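Local structure of Baccell_00875 (Bacteroides cellulosilyticus DSM 14838, 5NOK) at residues Tyr63-Asp68 / Lys208-Gln213; Tyr140-Tyr145 / Pro223-Lys228; Ala174-Ile179 / Leu188-Thr193; Arg198-Trp203 / Gly216-Asp221. The protein is probably a polysaccharide lyase of a gut Bacteroides, built of beta-sheet domains followed by a largely helical domain. All coordinates share one frame; numbering follows the deposited sequence.

Contact 1: residues Tyr63-Asp68 / Lys208-Gln213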
loop_
_atom_site.group_PDB
_atom_site.type_symbol
_atom_site.label_atom_id
_atom_site.label_comp_id
_atom_site.label_asym_id
_atom_site.label_seq_id
_atom_site.Cartn_x
_atom_site.Cartn_y
_atom_site.Cartn_z
ATOM N N TYR A 63 3.218 21.116 -10.212
ATOM C CA TYR A 63 1.969 21.374 -9.511
ATOM C C TYR A 63 2.030 22.837 -9.013
ATOM O O TYR A 63 3.026 23.212 -8.386
ATOM C CB TYR A 63 1.862 20.441 -8.338
ATOM C CG TYR A 63 1.845 18.989 -8.712
ATOM C CD1 TYR A 63 0.727 18.422 -9.341
ATOM C CD2 TYR A 63 2.919 18.159 -8.401
ATOM C CE1 TYR A 63 0.701 17.091 -9.670
ATOM C CE2 TYR A 63 2.897 16.810 -8.724
ATOM C CZ TYR A 63 1.800 16.299 -9.355
ATOM O OH TYR A 63 1.787 15.002 -9.673
ATOM N N PRO A 64 1.001 23.674 -9.319
ATOM C CA PRO A 64 0.988 25.094 -8.893
ATOM C C PRO A 64 1.237 25.367 -7.408
ATOM O O PRO A 64 1.829 26.391 -7.053
ATOM C CB PRO A 64 -0.434 25.552 -9.264
ATOM C CG PRO A 64 -0.758 24.734 -10.455
ATOM C CD PRO A 64 -0.132 23.386 -10.227
ATOM N N TRP A 65 0.796 24.446 -6.566
ATOM C CA TRP A 65 0.858 24.611 -5.115
ATOM C C TRP A 65 2.159 24.034 -4.484
ATOM O O TRP A 65 2.346 24.140 -3.271
ATOM C CB TRP A 65 -0.384 23.988 -4.467
ATOM C CG TRP A 65 -0.527 22.543 -4.811
ATOM C CD1 TRP A 65 0.020 21.493 -4.155
ATOM C CD2 TRP A 65 -1.244 21.992 -5.921
ATOM N NE1 TRP A 65 -0.313 20.324 -4.774
ATOM C CE2 TRP A 65 -1.076 20.599 -5.869
ATOM C CE3 TRP A 65 -2.006 22.543 -6.959
ATOM C CZ2 TRP A 65 -1.634 19.742 -6.813
ATOM C CZ3 TRP A 65 -2.578 21.685 -7.889
ATOM C CH2 TRP A 65 -2.391 20.306 -7.811
ATOM N N VAL A 66 3.029 23.412 -5.287
ATOM C CA VAL A 66 4.319 22.924 -4.801
ATOM C C VAL A 66 5.410 23.870 -5.259
ATOM O O VAL A 66 5.834 23.822 -6.412
ATOM C CB VAL A 66 4.621 21.487 -5.277
ATOM C CG1 VAL A 66 6.021 21.044 -4.843
ATOM C CG2 VAL A 66 3.568 20.515 -4.748
ATOM N N LYS A 67 5.862 24.705 -4.337
ATOM C CA LYS A 67 6.828 25.766 -4.592
ATOM C C LYS A 67 8.141 25.487 -3.833
ATOM O O LYS A 67 8.306 24.415 -3.227
ATOM C CB LYS A 67 6.228 27.119 -4.175
ATOM C CG LYS A 67 5.742 28.025 -5.316
ATOM C CD LYS A 67 4.281 27.841 -5.699
ATOM C CE LYS A 67 3.279 28.197 -4.602
ATOM N NZ LYS A 67 3.172 29.645 -4.296
ATOM N N ASP A 68 9.071 26.449 -3.890
ATOM C CA ASP A 68 10.460 26.229 -3.490
ATOM C C ASP A 68 10.712 25.834 -2.029
ATOM O O ASP A 68 11.767 25.293 -1.729
ATOM C CB ASP A 68 11.347 27.416 -3.913
ATOM C CG ASP A 68 11.064 28.715 -3.129
ATOM O OD1 ASP A 68 10.223 28.733 -2.181
ATOM O OD2 ASP A 68 11.707 29.745 -3.475
ATOM N N LYS A 208 -8.255 19.610 -3.764
ATOM C CA LYS A 208 -7.738 20.661 -4.658
ATOM C C LYS A 208 -6.275 20.520 -5.052
ATOM O O LYS A 208 -5.718 21.404 -5.707
ATOM C CB LYS A 208 -7.917 22.013 -3.991
ATOM C CG LYS A 208 -9.339 22.298 -3.548
ATOM C CD LYS A 208 -9.628 23.799 -3.644
ATOM C CE LYS A 208 -11.081 24.103 -3.332
ATOM N NZ LYS A 208 -11.282 24.330 -1.879
ATOM N N LYS A 209 -5.650 19.410 -4.672
ATOM C CA LYS A 209 -4.222 19.239 -4.844
ATOM C C LYS A 209 -3.940 17.901 -5.526
ATOM O O LYS A 209 -3.176 17.061 -5.043
ATOM C CB LYS A 209 -3.529 19.382 -3.490
ATOM C CG LYS A 209 -3.785 20.741 -2.835
ATOM C CD LYS A 209 -3.068 20.826 -1.510
ATOM C CE LYS A 209 -3.464 22.056 -0.725
ATOM N NZ LYS A 209 -2.486 22.276 0.365
ATOM N N ALA A 210 -4.624 17.705 -6.638
ATOM C CA ALA A 210 -4.434 16.553 -7.501
ATOM C C ALA A 210 -4.984 15.297 -6.910
ATOM O O ALA A 210 -4.817 14.223 -7.487
ATOM C CB ALA A 210 -2.975 16.378 -7.919
ATOM N N ASN A 211 -5.657 15.408 -5.768
ATOM C CA ASN A 211 -6.655 14.435 -5.407
ATOM C C ASN A 211 -5.959 13.070 -5.228
ATOM O O ASN A 211 -4.965 12.996 -4.481
ATOM C CB ASN A 211 -7.734 14.511 -6.496
ATOM C CG ASN A 211 -9.009 13.861 -6.102
ATOM O OD1 ASN A 211 -9.538 14.109 -5.021
ATOM N ND2 ASN A 211 -9.535 13.026 -6.993
ATOM N N SER A 212 -6.404 12.025 -5.928
ATOM C CA SER A 212 -5.805 10.693 -5.848
ATOM C C SER A 212 -4.527 10.533 -6.668
ATOM O O SER A 212 -3.928 9.472 -6.639
ATOM C CB SER A 212 -6.819 9.649 -6.338
ATOM O OG SER A 212 -7.939 9.588 -5.480
ATOM N N GLN A 213 -4.144 11.553 -7.427
ATOM C CA GLN A 213 -3.134 11.433 -8.482
ATOM C C GLN A 213 -1.717 11.765 -8.027
ATOM O O GLN A 213 -0.801 11.743 -8.831
ATOM C CB GLN A 213 -3.479 12.355 -9.666
ATOM C CG GLN A 213 -4.029 11.649 -10.869
ATOM C CD GLN A 213 -5.488 11.394 -10.751
ATOM O OE1 GLN A 213 -5.909 10.309 -10.337
ATOM N NE2 GLN A 213 -6.280 12.391 -11.109
#
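The indole of Trp65 lies with one face against the backbone of Lys208 and Lys209, while CB of Tyr63 sits over the rim of the opposite face. Trp65 is the third residue of a type I beta turn, Tyr63 to Val66, in the loop ahead of strand 75-81; its partner is the loop between strands 199-203 and 217-221. The main contact is a CH-pi interaction: Lys209 CA stands 3.7 Å from the centroid of the Trp65 six-membered ring, 27° off its normal. The carbonyl O of Lys208 lies over the same face near the rim, 3.8 Å from Trp65 CZ3. A chi1 of 58° sets Trp65 CG between its own N and carbonyl carbon and turns the ring across the other loop. Lys209 covers the pyrrole side, its CB 3.6 Å from Trp65 NE1; beyond CG its extended chain runs on past the indole to a salt bridge with Glu204. With an alanine at Trp65, the Lys209 backbone and methylenes would probably lose their flat support, opening a gap between the loops. No hydrogen bond crosses this surface contact; the CH-pi contact and apolar packing make it up. The methyl of Ala210 touches both aromatic side chains, its CB 3.8 Å from Trp65 CZ2 and 4.1 Å from Tyr63 CE1.

Contact 2: residues Tyr140-Tyr145 / Pro223-Lys228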
loop_
_atom_site.group_PDB
_atom_site.type_symbol
_atom_site.label_atom_id
_atom_site.label_comp_id
_atom_site.label_asym_id
_atom_site.label_seq_id
_atom_site.Cartn_x
_atom_site.Cartn_y
_atom_site.Cartn_z
ATOM N N TYR A 140 11.321 19.277 18.308
ATOM C CA TYR A 140 10.276 18.309 17.994
ATOM C C TYR A 140 9.930 18.411 16.525
ATOM O O TYR A 140 10.176 19.433 15.871
ATOM C CB TYR A 140 9.010 18.563 18.808
ATOM C CG TYR A 140 9.163 18.370 20.281
ATOM C CD1 TYR A 140 9.626 19.394 21.084
ATOM C CD2 TYR A 140 8.818 17.164 20.889
ATOM C CE1 TYR A 140 9.757 19.235 22.461
ATOM C CE2 TYR A 140 8.942 16.994 22.265
ATOM C CZ TYR A 140 9.419 18.037 23.041
ATOM O OH TYR A 140 9.569 17.875 24.398
ATOM N N ASP A 141 9.352 17.333 16.009
ATOM C CA ASP A 141 8.941 17.272 14.610
ATOM C C ASP A 141 10.012 17.883 13.708
ATOM O O ASP A 141 9.776 18.849 13.008
ATOM C CB ASP A 141 7.572 17.933 14.428
ATOM C CG ASP A 141 6.428 17.049 14.935
ATOM O OD1 ASP A 141 6.637 16.192 15.848
ATOM O OD2 ASP A 141 5.310 17.196 14.388
ATOM N N VAL A 142 11.207 17.314 13.796
ATOM C CA VAL A 142 12.317 17.691 12.969
ATOM C C VAL A 142 12.217 16.847 11.720
ATOM O O VAL A 142 12.082 15.630 11.825
ATOM C CB VAL A 142 13.637 17.425 13.661
ATOM C CG1 VAL A 142 14.800 17.860 12.774
ATOM C CG2 VAL A 142 13.665 18.150 14.994
ATOM N N ALA A 143 12.250 17.486 10.548
ATOM C CA ALA A 143 12.165 16.747 9.297
ATOM C C ALA A 143 12.828 17.455 8.140
ATOM O O ALA A 143 12.861 18.677 8.111
ATOM C CB ALA A 143 10.715 16.463 8.955
ATOM N N VAL A 144 13.316 16.660 7.185
ATOM C CA VAL A 144 13.899 17.115 5.935
ATOM C C VAL A 144 12.997 16.685 4.794
ATOM O O VAL A 144 12.620 15.514 4.706
ATOM C CB VAL A 144 15.279 16.467 5.700
ATOM C CG1 VAL A 144 15.889 16.916 4.379
ATOM C CG2 VAL A 144 16.236 16.775 6.835
ATOM N N TYR A 145 12.661 17.618 3.904
ATOM C CA TYR A 145 11.877 17.283 2.722
ATOM C C TYR A 145 12.713 16.441 1.752
ATOM O O TYR A 145 13.866 16.763 1.452
ATOM C CB TYR A 145 11.410 18.532 1.991
ATOM C CG TYR A 145 10.460 19.385 2.752
ATOM C CD1 TYR A 145 9.187 18.933 3.080
ATOM C CD2 TYR A 145 10.817 20.656 3.147
ATOM C CE1 TYR A 145 8.307 19.730 3.788
ATOM C CE2 TYR A 145 9.945 21.454 3.860
ATOM C CZ TYR A 145 8.703 20.994 4.176
ATOM O OH TYR A 145 7.854 21.819 4.869
ATOM N N PRO A 223 14.768 11.932 14.813
ATOM C CA PRO A 223 14.292 11.842 16.187
ATOM C C PRO A 223 14.131 13.227 16.845
ATOM O O PRO A 223 14.726 14.214 16.416
ATOM C CB PRO A 223 15.403 11.028 16.908
ATOM C CG PRO A 223 16.277 10.493 15.832
ATOM C CD PRO A 223 16.171 11.503 14.715
ATOM N N ASP A 224 13.304 13.279 17.870
ATOM C CA ASP A 224 13.224 14.434 18.743
ATOM C C ASP A 224 14.575 14.588 19.434
ATOM O O ASP A 224 15.190 13.613 19.825
ATOM C CB ASP A 224 12.086 14.252 19.762
ATOM C CG ASP A 224 10.668 14.304 19.113
ATOM O OD1 ASP A 224 10.482 14.825 17.978
ATOM O OD2 ASP A 224 9.705 13.826 19.757
ATOM N N LEU A 225 15.063 15.811 19.536
ATOM C CA LEU A 225 16.410 16.082 20.044
ATOM C C LEU A 225 16.352 16.934 21.297
ATOM O O LEU A 225 15.455 17.768 21.442
ATOM C CB LEU A 225 17.231 16.819 18.997
ATOM C CG LEU A 225 17.254 16.119 17.651
ATOM C CD1 LEU A 225 17.682 17.081 16.543
ATOM C CD2 LEU A 225 18.130 14.871 17.746
ATOM N N LEU A 226 17.298 16.710 22.203
ATOM C CA LEU A 226 17.574 17.664 23.282
ATOM C C LEU A 226 19.032 18.075 23.091
ATOM O O LEU A 226 19.913 17.238 23.169
ATOM C CB LEU A 226 17.279 17.073 24.669
ATOM C CG LEU A 226 17.628 17.967 25.881
ATOM C CD1 LEU A 226 17.004 19.348 25.794
ATOM C CD2 LEU A 226 17.254 17.313 27.204
ATOM N N LEU A 227 19.253 19.344 22.771
ATOM C CA LEU A 227 20.582 19.884 22.459
ATOM C C LEU A 227 20.962 20.942 23.493
ATOM O O LEU A 227 20.355 22.004 23.557
ATOM C CB LEU A 227 20.622 20.512 21.048
ATOM C CG LEU A 227 20.424 19.629 19.796
ATOM C CD1 LEU A 227 20.652 20.436 18.524
ATOM C CD2 LEU A 227 21.354 18.426 19.799
ATOM N N LYS A 228 21.966 20.628 24.304
ATOM C CA LYS A 228 22.610 21.619 25.160
ATOM C C LYS A 228 23.281 22.692 24.308
ATOM O O LYS A 228 23.560 22.451 23.149
ATOM C CB LYS A 228 23.668 20.945 26.048
ATOM C CG LYS A 228 23.075 19.986 27.067
ATOM C CD LYS A 228 24.163 19.349 27.903
ATOM C CE LYS A 228 23.552 18.397 28.924
ATOM N NZ LYS A 228 22.948 17.188 28.285
#
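Asp224, just ahead of the short strand 225-227, reaches back to strand 137-145 where that strand turns a corner at Asp141. Its OD1 accepts a weak hydrogen bond from Asp141 N, 3.4 Å long and bent to 140° at the hydrogen. The same oxygen lies 3.5 Å from Tyr140 CA. With chi1 of -69°, Asp224 CG stands anti to its carbonyl carbon, which swings the carboxylate across to the corner. The Tyr140 and Asp224 side chains cross at about a right angle, CD2 of Tyr140 3.6 Å from OD2 of Asp224, with ring and carboxylate planes 60° apart. At the corner, where phi and psi of Asp141 are both positive, the chain passes from one sheet or face to another; strand 137-145 pairs antiparallel with both 217-221 and 225-227, and Pro223 and Asp224 belong to the short link between those two. The Asp141 carboxylate has stronger partners in Lys664, by a salt bridge, and the Tyr663 hydroxyl; Arg198 forms only long, weak ion pairs with Asp141 and Asp224. On the apolar side of the corner Val142 CG2 approaches Leu225 CD1 at 4.4 Å and the carbonyl O of Pro223 at 4.3 Å.

Contact 3: residues Ala174-Ile179 / Leu188-Thr193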
loop_
_atom_site.group_PDB
_atom_site.type_symbol
_atom_site.label_atom_id
_atom_site.label_comp_id
_atom_site.label_asym_id
_atom_site.label_seq_id
_atom_site.Cartn_x
_atom_site.Cartn_y
_atom_site.Cartn_z
ATOM N N ALA A 174 17.255 3.249 8.408
ATOM C CA ALA A 174 16.252 3.761 7.499
ATOM C C ALA A 174 16.731 3.884 6.077
ATOM O O ALA A 174 17.935 4.053 5.810
ATOM C CB ALA A 174 15.741 5.105 7.982
ATOM N N TYR A 175 15.780 3.791 5.159
ATOM C CA TYR A 175 16.077 3.893 3.752
ATOM C C TYR A 175 14.884 4.296 2.923
ATOM O O TYR A 175 13.750 4.281 3.396
ATOM C CB TYR A 175 16.681 2.579 3.201
ATOM C CG TYR A 175 15.753 1.388 3.201
ATOM C CD1 TYR A 175 14.759 1.240 2.231
ATOM C CD2 TYR A 175 15.902 0.387 4.134
ATOM C CE1 TYR A 175 13.901 0.150 2.239
ATOM C CE2 TYR A 175 15.061 -0.707 4.141
ATOM C CZ TYR A 175 14.045 -0.809 3.191
ATOM O OH TYR A 175 13.205 -1.919 3.208
ATOM N N VAL A 176 15.167 4.644 1.669
ATOM C CA VAL A 176 14.134 4.780 0.632
ATOM C C VAL A 176 14.600 4.105 -0.651
ATOM O O VAL A 176 15.734 4.307 -1.085
ATOM C CB VAL A 176 13.810 6.222 0.311
ATOM C CG1 VAL A 176 12.618 6.280 -0.628
ATOM C CG2 VAL A 176 13.529 6.998 1.587
ATOM N N ASN A 177 13.727 3.285 -1.221
ATOM C CA ASN A 177 13.985 2.563 -2.458
ATOM C C ASN A 177 12.924 3.031 -3.465
ATOM O O ASN A 177 11.750 2.633 -3.384
ATOM C CB ASN A 177 13.904 1.033 -2.250
ATOM C CG ASN A 177 14.198 0.243 -3.530
ATOM O OD1 ASN A 177 14.807 0.767 -4.467
ATOM N ND2 ASN A 177 13.762 -0.994 -3.574
ATOM N N ALA A 178 13.360 3.879 -4.390
ATOM C CA ALA A 178 12.502 4.449 -5.407
ATOM C C ALA A 178 12.688 3.623 -6.676
ATOM O O ALA A 178 13.737 3.689 -7.308
ATOM C CB ALA A 178 12.868 5.915 -5.634
ATOM N N ILE A 179 11.682 2.808 -6.989
ATOM C CA ILE A 179 11.624 1.973 -8.191
ATOM C C ILE A 179 10.794 2.692 -9.265
ATOM O O ILE A 179 9.597 2.881 -9.091
ATOM C CB ILE A 179 10.939 0.615 -7.881
ATOM C CG1 ILE A 179 11.622 -0.131 -6.743
ATOM C CG2 ILE A 179 10.856 -0.254 -9.124
ATOM C CD1 ILE A 179 13.080 -0.445 -6.969
ATOM N N LEU A 188 16.617 4.297 -7.900
ATOM C CA LEU A 188 17.303 5.199 -6.976
ATOM C C LEU A 188 17.159 4.697 -5.556
ATOM O O LEU A 188 16.136 4.140 -5.195
ATOM C CB LEU A 188 16.728 6.598 -7.086
ATOM C CG LEU A 188 17.623 7.712 -6.535
ATOM C CD1 LEU A 188 18.813 7.960 -7.440
ATOM C CD2 LEU A 188 16.876 8.999 -6.376
ATOM N N GLY A 189 18.187 4.907 -4.747
ATOM C CA GLY A 189 18.177 4.483 -3.350
ATOM C C GLY A 189 18.705 5.571 -2.466
ATOM O O GLY A 189 19.523 6.365 -2.873
ATOM N N LEU A 190 18.198 5.620 -1.259
ATOM C CA LEU A 190 18.675 6.504 -0.236
ATOM C C LEU A 190 18.907 5.621 0.985
ATOM O O LEU A 190 17.987 4.941 1.422
ATOM C CB LEU A 190 17.622 7.577 0.044
ATOM C CG LEU A 190 17.937 8.624 1.124
ATOM C CD1 LEU A 190 17.122 9.896 0.915
ATOM C CD2 LEU A 190 17.731 8.081 2.539
ATOM N N VAL A 191 20.117 5.636 1.543
ATOM C CA VAL A 191 20.419 4.822 2.722
ATOM C C VAL A 191 20.995 5.725 3.799
ATOM O O VAL A 191 21.927 6.483 3.538
ATOM C CB VAL A 191 21.401 3.698 2.353
ATOM C CG1 VAL A 191 22.023 3.048 3.565
ATOM C CG2 VAL A 191 20.680 2.643 1.526
ATOM N N VAL A 192 20.432 5.645 5.003
ATOM C CA VAL A 192 20.936 6.400 6.149
ATOM C C VAL A 192 22.223 5.759 6.650
ATOM O O VAL A 192 22.282 4.564 6.876
ATOM C CB VAL A 192 19.894 6.506 7.255
ATOM C CG1 VAL A 192 20.479 7.134 8.517
ATOM C CG2 VAL A 192 18.713 7.334 6.753
ATOM N N THR A 193 23.262 6.567 6.789
ATOM C CA THR A 193 24.550 6.109 7.282
ATOM C C THR A 193 24.989 6.785 8.584
ATOM O O THR A 193 25.986 6.387 9.155
ATOM C CB THR A 193 25.638 6.322 6.203
ATOM O OG1 THR A 193 25.628 7.696 5.772
ATOM C CG2 THR A 193 25.350 5.422 5.005
HETATM O O HOH W 1 20.205 2.724 6.440
#
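Val176 and Leu190 form the tight middle of this strand pair, each donating its N-H to the other's carbonyl O at 2.8 Å. Above these bonds their side chains sit shoulder to shoulder, CB of Val176 4.1 Å from CB of Leu190. Ala178 and Leu188 repeat the reciprocal pattern: the bond from Leu188 N to Ala178 O is nearly straight, at 176°. On the opposite face Tyr175 CB stands 3.2 Å from Leu190 O; a chi1 of 66° leads its ring off the partner strand, toward the rings of Trp168 and Phe248. The Ala174 end is looser. Here a single direct backbone bond, from Val192 N to Ala174 O at 3.1 Å, is backed by a water that donates to Ala174 O (2.7 Å) and to Val192 O, so the alanine oxygen takes two donors. The methyls Ala174 CB and Val192 CG2 still meet, and beyond them Thr193 is partly exposed. Strand 232-242 on the Leu188-Thr193 side and strand 163-168 on the other continue the sheet, and the strand axes lie at 175°: an antiparallel beta hairpin inside an eight-stranded antiparallel sheet.

Contact 4: residues Arg198-Trp203 / Gly216-Asp221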
loop_
_atom_site.group_PDB
_atom_site.type_symbol
_atom_site.label_atom_id
_atom_site.label_comp_id
_atom_site.label_asym_id
_atom_site.label_seq_id
_atom_site.Cartn_x
_atom_site.Cartn_y
_atom_site.Cartn_z
ATOM N N ARG A 198 13.000 8.269 11.993
ATOM C CA ARG A 198 12.033 7.508 12.795
ATOM C C ARG A 198 10.665 7.362 12.120
ATOM O O ARG A 198 9.879 6.511 12.511
ATOM C CB ARG A 198 11.844 8.173 14.174
ATOM C CG ARG A 198 11.280 9.598 14.115
ATOM C CD ARG A 198 10.719 10.100 15.439
ATOM N NE ARG A 198 10.336 11.511 15.295
ATOM C CZ ARG A 198 9.141 11.948 14.894
ATOM N NH1 ARG A 198 8.132 11.096 14.625
ATOM N NH2 ARG A 198 8.937 13.266 14.759
ATOM N N ASN A 199 10.355 8.211 11.154
ATOM C CA ASN A 199 9.047 8.208 10.516
ATOM C C ASN A 199 9.063 9.132 9.307
ATOM O O ASN A 199 10.070 9.750 8.969
ATOM C CB ASN A 199 7.973 8.680 11.517
ATOM C CG ASN A 199 6.671 7.893 11.392
ATOM O OD1 ASN A 199 6.140 7.719 10.289
ATOM N ND2 ASN A 199 6.146 7.427 12.523
ATOM N N TYR A 200 7.949 9.220 8.631
ATOM C CA TYR A 200 7.831 10.180 7.584
ATOM C C TYR A 200 6.465 10.842 7.637
ATOM O O TYR A 200 5.529 10.336 8.267
ATOM C CB TYR A 200 8.143 9.511 6.255
ATOM C CG TYR A 200 7.102 8.562 5.745
ATOM C CD1 TYR A 200 7.111 7.227 6.101
ATOM C CD2 TYR A 200 6.110 9.005 4.885
ATOM C CE1 TYR A 200 6.155 6.360 5.590
ATOM C CE2 TYR A 200 5.160 8.160 4.389
ATOM C CZ TYR A 200 5.178 6.842 4.750
ATOM O OH TYR A 200 4.231 6.007 4.239
ATOM N N GLU A 201 6.382 12.004 7.019
ATOM C CA GLU A 201 5.117 12.725 6.866
ATOM C C GLU A 201 4.860 13.011 5.391
ATOM O O GLU A 201 5.780 13.008 4.558
ATOM C CB GLU A 201 5.146 14.045 7.619
ATOM C CG GLU A 201 5.409 13.934 9.106
ATOM C CD GLU A 201 5.584 15.305 9.759
ATOM O OE1 GLU A 201 4.552 16.028 9.853
ATOM O OE2 GLU A 201 6.743 15.674 10.160
ATOM N N ILE A 202 3.600 13.284 5.106
ATOM C CA ILE A 202 3.126 13.571 3.784
ATOM C C ILE A 202 2.558 14.969 3.863
ATOM O O ILE A 202 1.850 15.299 4.802
ATOM C CB ILE A 202 2.052 12.558 3.361
ATOM C CG1 ILE A 202 2.667 11.168 3.139
ATOM C CG2 ILE A 202 1.363 12.992 2.091
ATOM C CD1 ILE A 202 3.762 11.101 2.096
ATOM N N TRP A 203 2.906 15.785 2.879
ATOM C CA TRP A 203 2.454 17.141 2.750
ATOM C C TRP A 203 1.768 17.325 1.382
ATOM O O TRP A 203 2.091 16.612 0.420
ATOM C CB TRP A 203 3.653 18.057 2.916
ATOM C CG TRP A 203 4.249 18.077 4.301
ATOM C CD1 TRP A 203 5.408 17.510 4.685
ATOM C CD2 TRP A 203 3.732 18.741 5.451
ATOM N NE1 TRP A 203 5.661 17.759 6.007
ATOM C CE2 TRP A 203 4.653 18.540 6.499
ATOM C CE3 TRP A 203 2.592 19.511 5.699
ATOM C CZ2 TRP A 203 4.437 19.040 7.800
ATOM C CZ3 TRP A 203 2.374 20.005 7.000
ATOM C CH2 TRP A 203 3.277 19.760 8.020
ATOM N N GLY A 216 1.908 13.218 -2.876
ATOM C CA GLY A 216 2.297 14.410 -2.161
ATOM C C GLY A 216 3.791 14.555 -2.018
ATOM O O GLY A 216 4.537 13.988 -2.776
ATOM N N ILE A 217 4.199 15.361 -1.045
ATOM C CA ILE A 217 5.575 15.670 -0.750
ATOM C C ILE A 217 5.934 14.951 0.540
ATOM O O ILE A 217 5.306 15.195 1.591
ATOM C CB ILE A 217 5.766 17.182 -0.523
ATOM C CG1 ILE A 217 5.317 17.991 -1.758
ATOM C CG2 ILE A 217 7.205 17.486 -0.154
ATOM C CD1 ILE A 217 5.986 17.635 -3.064
ATOM N N ILE A 218 6.933 14.077 0.453
ATOM C CA ILE A 218 7.420 13.325 1.594
ATOM C C ILE A 218 8.454 14.157 2.365
ATOM O O ILE A 218 9.301 14.823 1.788
ATOM C CB ILE A 218 8.074 11.993 1.145
ATOM C CG1 ILE A 218 7.038 11.092 0.457
ATOM C CG2 ILE A 218 8.747 11.270 2.327
ATOM C CD1 ILE A 218 7.641 10.288 -0.666
ATOM N N ALA A 219 8.359 14.112 3.680
ATOM C CA ALA A 219 9.348 14.668 4.558
ATOM C C ALA A 219 9.758 13.539 5.445
ATOM O O ALA A 219 8.899 12.783 5.899
ATOM C CB ALA A 219 8.751 15.790 5.400
ATOM N N LEU A 220 11.060 13.420 5.719
ATOM C CA LEU A 220 11.556 12.340 6.599
ATOM C C LEU A 220 11.855 12.883 7.959
ATOM O O LEU A 220 12.591 13.838 8.074
ATOM C CB LEU A 220 12.828 11.701 6.031
ATOM C CG LEU A 220 12.676 11.173 4.623
ATOM C CD1 LEU A 220 14.010 10.666 4.110
ATOM C CD2 LEU A 220 11.655 10.046 4.593
ATOM N N ASP A 221 11.336 12.229 8.992
ATOM C CA ASP A 221 11.429 12.714 10.374
ATOM C C ASP A 221 12.641 12.182 11.143
ATOM O O ASP A 221 12.837 10.991 11.238
ATOM C CB ASP A 221 10.184 12.318 11.130
ATOM C CG ASP A 221 8.953 12.903 10.534
ATOM O OD1 ASP A 221 9.003 14.105 10.215
ATOM O OD2 ASP A 221 7.937 12.186 10.383
#
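Ile202 and Ile218 lie side by side and point the same way, CD1 of Ile202 3.7 Å from CG1 of Ile218. On this face Tyr200 sets its CB against Leu220 CD2, and the Ile202 CD1 methyl lies at the edge of its ring. The other face starts with Trp203: Ala219 CB meets the indole edge in plane, 3.7 Å from Trp203 NE1. Beneath, antiparallel backbone bonds pair Glu201 with Ala219 and Trp203 with Ile217. At the Trp203 end, Gly216 has backbone angles that call for glycine, and a CB would also clash with Trp203 O. Farther along, Glu201 and Asp221 bring their carboxylates together, OE2 of Glu201 2.8 Å from OD1 of Asp221, the planes 39° apart. Tyr76 OH is hydrogen-bonded to both Glu201 OE2 and Trp203 NE1. A leucine in place of Glu201 would probably leave Tyr76 OH without this hydrogen-bond partner and push apolar carbon against the Asp221 carboxylate. At the polar edge the Arg198 guanidinium stacks over Asp221, CB of Asp221 lying 3.9 Å above its centre and the two planes 12° apart; the opposite charges probably attract, though no N-H points at the acid and the gap exceeds a salt bridge. Arg198 N closes the pair by donating to Asp221 O at 2.8 Å, and a cation-pi contact ties its guanidinium to Tyr663. The two strands sit mid-sheet, 217-221 flanked by 137-145 and 199-203 by the parallel 664-665, while Ile218 packs on Thr165 and Ile167 of strand 163-168.

Contacts 3 and 4 are buried strand pairs with regular antiparallel hydrogen bonds; contacts 1 and 2 lie at the surface, where only one weak bond crosses contact 2 and none crosses contact 1. Contacts 2 and 4 share a sheet: strand 137-145 pairs with 217-221 through the probable bond from Leu220 N to Val144 O. Contact 3 belongs to a separate antiparallel sheet, its centre about 14 Å from that of contact 4. The loop 208-213 of contact 1 connects the two strands of contact 4, and Val66 CG1 touches Ile217 CD1. Chemistry follows place: backbone bonds with apolar flanks make contact 3, carboxylates and arginine edge contact 4, and an indole on backbone makes contact 1.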